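Local coordinates for rhamnose ABC transporter, rhamnose-binding protein (Actinomyces odontolyticus ATCC 17982, PDB 5BQ3) that probably binds a sugar, likely rhamnose, as the extracellular solute-binding component of an ABC transporter, at residues 117-122 and 309-314. Sequence-based numbering, arbitrary orientation.
Sequences DSDSAA and GENKTV
Ala122 and Asn311 meet at the protein surface, where CB of Ala122 lies 3.7 Å from OD1 of Asn311. This is the closest approach of the two segments. The rest of the contact runs through two waters. The first lies 3.0 Å from OD2 of Asp119, to which it donates. It also accepts from ND2 of Asn311 at 3.1 Å. The direct gap between OD2 of Asp119 and ND2 of Asn311 is 4.5 Å, so the water couples the carboxylate to the amide. The Asn311 side chain turns its CG anti to the backbone N (chi1 -162°), which carries the amide to the 117-122 loop. Its OD1 is then beside the Ala122 methyl and its ND2 beside the water. The second water donates to O of Ala122 at 2.8 Å and accepts from NZ of Lys312 at 3.0 Å. The lysine chain is fully extended beyond CB, with chi2 to chi4 all near 180°, and this reach brings its ammonium to the water.

Arg125, outside both segments, ties the two sides together. Its NE forms a salt bridge with OD1 of Asp119, and its NH2 a hydrogen bond to the backbone O of Asn311. Thr115 also hydrogen-bonds to OD1 of Asp119. OD1 thus has two protein partners, while the water donates to OD2. The positive charge of Arg125 would favour the ionised form of Asp119.

Lys312 and Val314 join strand 127-130 by backbone hydrogen bonds, which places the 309-312 turn beside the 117-122 loop. That loop follows strand 112-116. The contact therefore links a loop between neighbouring strands to the turn entering edge strand 313-315, in the six-stranded parallel sheet of one lobe of a type I periplasmic binding protein fold.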
# COMPACT_ATOMS: atom_id res chain seq x y z
N ASP A 117 6.02 3.48 1.41
CA ASP A 117 5.20 3.05 0.25
C ASP A 117 6.07 2.19 -0.69
O ASP A 117 5.88 0.97 -0.74
CB ASP A 117 4.53 4.25 -0.47
CG ASP A 117 3.80 3.93 -1.76
OD1 ASP A 117 2.93 3.03 -1.74
OD2 ASP A 117 4.04 4.63 -2.77
N SER A 118 7.02 2.81 -1.41
CA SER A 118 7.95 2.14 -2.31
C SER A 118 9.39 2.34 -1.83
O SER A 118 9.82 3.47 -1.58
CB SER A 118 7.78 2.65 -3.74
OG SER A 118 6.52 2.26 -4.25
N ASP A 119 10.11 1.22 -1.68
CA ASP A 119 11.48 1.18 -1.19
C ASP A 119 12.52 1.46 -2.27
O ASP A 119 12.24 1.36 -3.47
CB ASP A 119 11.76 -0.21 -0.57
CG ASP A 119 12.91 -0.26 0.43
OD1 ASP A 119 13.27 0.81 0.99
OD2 ASP A 119 13.44 -1.37 0.67
N SER A 120 13.73 1.79 -1.82
CA SER A 120 14.93 1.95 -2.63
C SER A 120 15.74 0.65 -2.45
O SER A 120 15.17 -0.34 -1.98
CB SER A 120 15.70 3.19 -2.20
OG SER A 120 16.20 3.07 -0.88
N ALA A 121 17.04 0.63 -2.81
CA ALA A 121 17.85 -0.56 -2.55
C ALA A 121 18.18 -0.60 -1.04
O ALA A 121 18.06 0.43 -0.37
CB ALA A 121 19.11 -0.56 -3.41
N ALA A 122 18.56 -1.77 -0.51
CA ALA A 122 18.85 -1.98 0.92
C ALA A 122 19.94 -1.05 1.51
O ALA A 122 19.89 -0.78 2.72
CB ALA A 122 19.25 -3.43 1.15
N GLY A 309 11.73 -5.12 11.58
CA GLY A 309 11.88 -6.49 11.11
C GLY A 309 13.08 -6.69 10.21
O GLY A 309 13.99 -5.85 10.19
N GLU A 310 13.09 -7.81 9.47
CA GLU A 310 14.16 -8.17 8.53
C GLU A 310 14.24 -7.16 7.37
O GLU A 310 13.21 -6.62 6.95
CB GLU A 310 13.99 -9.62 8.01
CG GLU A 310 12.68 -9.92 7.30
CD GLU A 310 11.56 -10.46 8.17
OE1 GLU A 310 11.07 -9.71 9.05
OE2 GLU A 310 11.15 -11.62 7.95
N ASN A 311 15.48 -6.90 6.90
CA ASN A 311 15.84 -5.95 5.83
C ASN A 311 15.42 -4.51 6.22
O ASN A 311 15.00 -3.72 5.36
CB ASN A 311 15.24 -6.39 4.47
CG ASN A 311 15.88 -5.75 3.26
OD1 ASN A 311 17.10 -5.83 3.05
ND2 ASN A 311 15.07 -5.14 2.41
N LYS A 312 15.56 -4.17 7.53
CA LYS A 312 15.24 -2.87 8.15
C LYS A 312 13.83 -2.38 7.76
O LYS A 312 13.63 -1.20 7.45
CB LYS A 312 16.31 -1.81 7.79
CG LYS A 312 17.70 -2.11 8.31
CD LYS A 312 18.70 -1.11 7.75
CE LYS A 312 20.09 -1.37 8.25
NZ LYS A 312 21.04 -0.36 7.72
N THR A 313 12.84 -3.31 7.75
CA THR A 313 11.46 -3.03 7.34
C THR A 313 10.51 -3.01 8.54
O THR A 313 10.53 -3.92 9.37
CB THR A 313 11.01 -4.04 6.26
OG1 THR A 313 11.94 -4.02 5.18
CG2 THR A 313 9.61 -3.76 5.72
N VAL A 314 9.65 -1.98 8.59
CA VAL A 314 8.60 -1.76 9.60
C VAL A 314 7.24 -1.86 8.90
O VAL A 314 7.03 -1.19 7.89
CB VAL A 314 8.77 -0.41 10.35
CG1 VAL A 314 7.68 -0.21 11.40
CG2 VAL A 314 10.16 -0.27 10.97
O HOH W 1 15.36 -3.47 -0.22
O HOH W 2 21.29 0.39 4.85